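Local coordinates for N-acetylneuraminate lyase (Fusobacterium nucleatum subsp. nucleatum ATCC 25586, PDB 5ZKA), which belongs to the dihydrodipicolinate synthetase family of enzymes, which are built as TIM barrels, at residues V94-G106 with K133-N145. Sequence-based numbering, arbitrary orientation.
Sequences VGSINLNEAVELG and KDYYETIVRETGN
Leu-99 meets both Tyr-135 and Ile-139, and Ala-102 and Val-103 meet Ile-139, where two neighbouring helices of the TIM barrel, 99-112 and 129-143, lie side by side outside the parallel strands. As repeated beta-alpha units imply, the helices run the same way; over 99-106 and 133-143 the axes cross at -33° and come within 9.3 Å.

The apolar seam centres on Ile-139. Leu-99 reaches across with CG anti to its backbone N (chi1 -178°), setting CD1 3.8 Å from Ile-139 CG1 and against the ring of Tyr-135. Ile-139 CD1 sits over the centre of one face of that ring and also meets the small Ala-102 CB. Branched Val-103 straddles the next turn: its side chain crosses that of Thr-138 at about a right angle, the CG2 methyls 4.1 Å apart, while CG1 packs 3.7 Å from Glu-142 CB. At the far end, because Gly-106 carries no side chain on the side facing Thr-143, Thr-143 CG2 packs straight on its backbone, 3.5 Å from Gly-106 C. Leu-117 of strand 117-120 backs Ile-139 and Thr-143.

Polar groups sit at the helix ends. Thr-143 OG1 donates to Ile-139 O and accepts from Asn-145 N, forming an ST turn as the helix ends. Asn-98 caps helix 99-112, its OD1 accepting from Glu-101 N. Across the contact, the long Tyr-135 brings its hydroxyl to the loop before that helix, where Ser-96 N donates to Tyr-135 OH at 3.2 Å, with an N-H...O angle of 149°.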
loop_
_atom_site.group_PDB
_atom_site.type_symbol
_atom_site.label_atom_id
_atom_site.label_comp_id
_atom_site.label_asym_id
_atom_site.label_seq_id
_atom_site.Cartn_x
_atom_site.Cartn_y
_atom_site.Cartn_z
ATOM N N VAL A 94 8.966 9.138 -23.408
ATOM C CA VAL A 94 10.167 9.500 -24.153
ATOM C C VAL A 94 11.403 9.617 -23.264
ATOM O O VAL A 94 12.473 9.988 -23.749
ATOM C CB VAL A 94 9.961 10.803 -24.950
ATOM C CG1 VAL A 94 8.817 10.643 -25.957
ATOM C CG2 VAL A 94 9.705 11.971 -24.009
ATOM N N GLY A 95 11.293 9.278 -21.978
ATOM C CA GLY A 95 12.413 9.444 -21.073
ATOM C C GLY A 95 13.544 8.472 -21.349
ATOM O O GLY A 95 13.375 7.437 -21.998
ATOM N N SER A 96 14.718 8.796 -20.802
ATOM C CA SER A 96 15.945 8.082 -21.140
ATOM C C SER A 96 17.066 8.627 -20.260
ATOM O O SER A 96 16.962 9.736 -19.722
ATOM C CB SER A 96 16.285 8.258 -22.628
ATOM O OG SER A 96 17.639 7.965 -22.906
ATOM N N ILE A 97 18.136 7.838 -20.105
ATOM C CA ILE A 97 19.326 8.361 -19.426
ATOM C C ILE A 97 19.930 9.489 -20.248
ATOM O O ILE A 97 20.592 10.375 -19.700
ATOM C CB ILE A 97 20.380 7.256 -19.175
ATOM C CG1 ILE A 97 19.769 6.046 -18.464
ATOM C CG2 ILE A 97 21.583 7.802 -18.350
ATOM C CD1 ILE A 97 20.692 4.826 -18.481
ATOM N N ASN A 98 19.681 9.483 -21.557
ATOM C CA ASN A 98 20.222 10.463 -22.495
ATOM C C ASN A 98 19.176 11.552 -22.703
ATOM O O ASN A 98 18.176 11.335 -23.400
ATOM C CB ASN A 98 20.579 9.762 -23.804
ATOM C CG ASN A 98 21.095 10.709 -24.872
ATOM O OD1 ASN A 98 20.986 11.922 -24.756
ATOM N ND2 ASN A 98 21.642 10.140 -25.944
ATOM N N LEU A 99 19.416 12.729 -22.112
ATOM C CA LEU A 99 18.449 13.818 -22.223
ATOM C C LEU A 99 18.294 14.284 -23.669
ATOM O O LEU A 99 17.179 14.613 -24.104
ATOM C CB LEU A 99 18.863 14.983 -21.324
ATOM C CG LEU A 99 17.959 16.221 -21.267
ATOM C CD1 LEU A 99 16.485 15.858 -21.054
ATOM C CD2 LEU A 99 18.442 17.184 -20.163
ATOM N N ASN A 100 19.397 14.319 -24.427
ATOM C CA ASN A 100 19.319 14.681 -25.845
ATOM C C ASN A 100 18.393 13.735 -26.618
ATOM O O ASN A 100 17.671 14.162 -27.532
ATOM C CB ASN A 100 20.713 14.675 -26.468
ATOM C CG ASN A 100 21.537 15.917 -26.105
ATOM O OD1 ASN A 100 21.181 16.679 -25.206
ATOM N ND2 ASN A 100 22.645 16.108 -26.800
ATOM N N GLU A 101 18.413 12.440 -26.278
ATOM C CA GLU A 101 17.483 11.503 -26.906
ATOM C C GLU A 101 16.049 11.797 -26.487
ATOM O O GLU A 101 15.128 11.735 -27.313
ATOM C CB GLU A 101 17.846 10.057 -26.545
ATOM C CG GLU A 101 16.954 9.015 -27.247
ATOM C CD GLU A 101 17.079 7.613 -26.666
ATOM O OE1 GLU A 101 17.571 7.475 -25.522
ATOM O OE2 GLU A 101 16.677 6.650 -27.362
ATOM N N ALA A 102 15.847 12.113 -25.205
ATOM C CA ALA A 102 14.506 12.373 -24.694
ATOM C C ALA A 102 13.873 13.568 -25.398
ATOM O O ALA A 102 12.685 13.541 -25.747
ATOM C CB ALA A 102 14.564 12.597 -23.178
ATOM N N VAL A 103 14.655 14.622 -25.629
ATOM C CA VAL A 103 14.136 15.792 -26.334
ATOM C C VAL A 103 13.869 15.461 -27.798
ATOM O O VAL A 103 12.838 15.854 -28.360
ATOM C CB VAL A 103 15.113 16.972 -26.187
ATOM C CG1 VAL A 103 14.774 18.073 -27.192
ATOM C CG2 VAL A 103 15.113 17.507 -24.739
ATOM N N GLU A 104 14.795 14.745 -28.441
ATOM C CA GLU A 104 14.606 14.342 -29.831
ATOM C C GLU A 104 13.327 13.528 -30.000
ATOM O O GLU A 104 12.522 13.786 -30.906
ATOM C CB GLU A 104 15.816 13.536 -30.298
ATOM C CG GLU A 104 15.698 13.006 -31.719
ATOM C CD GLU A 104 16.886 12.154 -32.120
ATOM O OE1 GLU A 104 17.985 12.365 -31.564
ATOM O OE2 GLU A 104 16.727 11.276 -32.994
ATOM N N LEU A 105 13.137 12.521 -29.150
ATOM C CA LEU A 105 11.925 11.707 -29.225
ATOM C C LEU A 105 10.684 12.525 -28.886
ATOM O O LEU A 105 9.619 12.331 -29.486
ATOM C CB LEU A 105 12.043 10.513 -28.280
ATOM C CG LEU A 105 13.015 9.390 -28.640
ATOM C CD1 LEU A 105 13.180 8.487 -27.413
ATOM C CD2 LEU A 105 12.490 8.584 -29.808
ATOM N N GLY A 106 10.795 13.427 -27.910
ATOM C CA GLY A 106 9.654 14.249 -27.542
ATOM C C GLY A 106 9.217 15.176 -28.661
ATOM O O GLY A 106 8.021 15.343 -28.916
ATOM N N LYS A 133 14.927 17.749 -11.987
ATOM C CA LYS A 133 14.005 18.832 -12.308
ATOM C C LYS A 133 14.363 19.469 -13.645
ATOM O O LYS A 133 13.489 19.734 -14.480
ATOM C CB LYS A 133 14.032 19.882 -11.188
ATOM C CG LYS A 133 13.006 20.999 -11.348
ATOM C CD LYS A 133 12.973 21.879 -10.094
ATOM C CE LYS A 133 12.084 23.093 -10.289
ATOM N NZ LYS A 133 12.385 24.159 -9.295
ATOM N N ASP A 134 15.654 19.739 -13.853
ATOM C CA ASP A 134 16.116 20.308 -15.116
ATOM C C ASP A 134 15.739 19.414 -16.288
ATOM O O ASP A 134 15.371 19.898 -17.367
ATOM C CB ASP A 134 17.632 20.491 -15.044
ATOM C CG ASP A 134 18.194 21.290 -16.201
ATOM O OD1 ASP A 134 17.413 21.833 -17.014
ATOM O OD2 ASP A 134 19.439 21.369 -16.283
ATOM N N TYR A 135 15.844 18.101 -16.089
ATOM C CA TYR A 135 15.505 17.139 -17.134
ATOM C C TYR A 135 14.042 17.263 -17.530
ATOM O O TYR A 135 13.719 17.404 -18.715
ATOM C CB TYR A 135 15.862 15.744 -16.619
ATOM C CG TYR A 135 15.247 14.508 -17.238
ATOM C CD1 TYR A 135 14.001 14.038 -16.825
ATOM C CD2 TYR A 135 15.967 13.738 -18.145
ATOM C CE1 TYR A 135 13.466 12.874 -17.343
ATOM C CE2 TYR A 135 15.438 12.555 -18.662
ATOM C CZ TYR A 135 14.189 12.138 -18.260
ATOM O OH TYR A 135 13.663 10.964 -18.751
ATOM N N TYR A 136 13.142 17.258 -16.543
ATOM C CA TYR A 136 11.719 17.380 -16.843
ATOM C C TYR A 136 11.403 18.725 -17.476
ATOM O O TYR A 136 10.695 18.797 -18.487
ATOM C CB TYR A 136 10.899 17.177 -15.574
ATOM C CG TYR A 136 10.740 15.709 -15.242
ATOM C CD1 TYR A 136 10.073 14.851 -16.120
ATOM C CD2 TYR A 136 11.274 15.177 -14.072
ATOM C CE1 TYR A 136 9.929 13.497 -15.829
ATOM C CE2 TYR A 136 11.135 13.833 -13.774
ATOM C CZ TYR A 136 10.464 13.001 -14.663
ATOM O OH TYR A 136 10.322 11.665 -14.393
ATOM N N GLU A 137 11.921 19.806 -16.895
ATOM C CA GLU A 137 11.602 21.125 -17.425
ATOM C C GLU A 137 12.154 21.302 -18.826
ATOM O O GLU A 137 11.539 21.993 -19.647
ATOM C CB GLU A 137 12.135 22.215 -16.491
ATOM C CG GLU A 137 11.652 22.050 -15.060
ATOM C CD GLU A 137 11.045 23.306 -14.488
ATOM O OE1 GLU A 137 11.785 24.088 -13.855
ATOM O OE2 GLU A 137 9.824 23.501 -14.665
ATOM N N THR A 138 13.303 20.685 -19.114
ATOM C CA THR A 138 13.900 20.809 -20.439
ATOM C C THR A 138 13.052 20.102 -21.490
ATOM O O THR A 138 12.818 20.642 -22.577
ATOM C CB THR A 138 15.329 20.254 -20.428
ATOM O OG1 THR A 138 16.160 21.056 -19.572
ATOM C CG2 THR A 138 15.917 20.221 -21.832
ATOM N N ILE A 139 12.579 18.892 -21.190
ATOM C CA ILE A 139 11.735 18.204 -22.162
ATOM C C ILE A 139 10.479 19.016 -22.437
ATOM O O ILE A 139 10.049 19.152 -23.590
ATOM C CB ILE A 139 11.400 16.779 -21.681
ATOM C CG1 ILE A 139 12.690 15.985 -21.438
ATOM C CG2 ILE A 139 10.505 16.080 -22.710
ATOM C CD1 ILE A 139 12.483 14.659 -20.685
ATOM N N VAL A 140 9.863 19.563 -21.385
ATOM C CA VAL A 140 8.646 20.357 -21.561
ATOM C C VAL A 140 8.945 21.602 -22.385
ATOM O O VAL A 140 8.274 21.889 -23.387
ATOM C CB VAL A 140 8.045 20.716 -20.191
ATOM C CG1 VAL A 140 6.932 21.739 -20.342
ATOM C CG2 VAL A 140 7.544 19.458 -19.488
ATOM N N ARG A 141 9.982 22.340 -21.989
ATOM C CA ARG A 141 10.368 23.565 -22.690
ATOM C C ARG A 141 10.642 23.312 -24.169
ATOM O O ARG A 141 10.197 24.071 -25.040
ATOM C CB ARG A 141 11.598 24.158 -22.010
ATOM C CG ARG A 141 12.099 25.429 -22.618
ATOM C CD ARG A 141 13.175 26.045 -21.735
ATOM N NE ARG A 141 14.405 25.253 -21.720
ATOM C CZ ARG A 141 14.860 24.600 -20.652
ATOM N NH1 ARG A 141 14.190 24.643 -19.510
ATOM N NH2 ARG A 141 15.992 23.913 -20.726
ATOM N N GLU A 142 11.387 22.252 -24.476
ATOM C CA GLU A 142 11.828 22.029 -25.846
ATOM C C GLU A 142 10.738 21.439 -26.735
ATOM O O GLU A 142 10.829 21.565 -27.962
ATOM C CB GLU A 142 13.058 21.120 -25.850
ATOM C CG GLU A 142 14.291 21.747 -25.211
ATOM C CD GLU A 142 14.895 22.858 -26.072
ATOM O OE1 GLU A 142 15.066 22.648 -27.294
ATOM O OE2 GLU A 142 15.199 23.941 -25.525
ATOM N N THR A 143 9.715 20.809 -26.156
ATOM C CA THR A 143 8.617 20.253 -26.942
ATOM C C THR A 143 7.353 21.102 -26.916
ATOM O O THR A 143 6.557 21.030 -27.854
ATOM C CB THR A 143 8.251 18.838 -26.448
ATOM O OG1 THR A 143 7.766 18.902 -25.101
ATOM C CG2 THR A 143 9.465 17.915 -26.499
ATOM N N GLY A 144 7.128 21.884 -25.862
ATOM C CA GLY A 144 5.855 22.563 -25.700
ATOM C C GLY A 144 4.697 21.648 -25.365
ATOM O O GLY A 144 3.543 22.083 -25.412
ATOM N N ASN A 145 4.967 20.397 -25.020
ATOM C CA ASN A 145 3.935 19.395 -24.808
ATOM C C ASN A 145 3.732 19.186 -23.309
ATOM O O ASN A 145 4.512 19.661 -22.478
ATOM C CB ASN A 145 4.325 18.085 -25.511
ATOM C CG ASN A 145 3.118 17.290 -26.001
ATOM O OD1 ASN A 145 2.025 17.385 -25.443
ATOM N ND2 ASN A 145 3.319 16.501 -27.055
#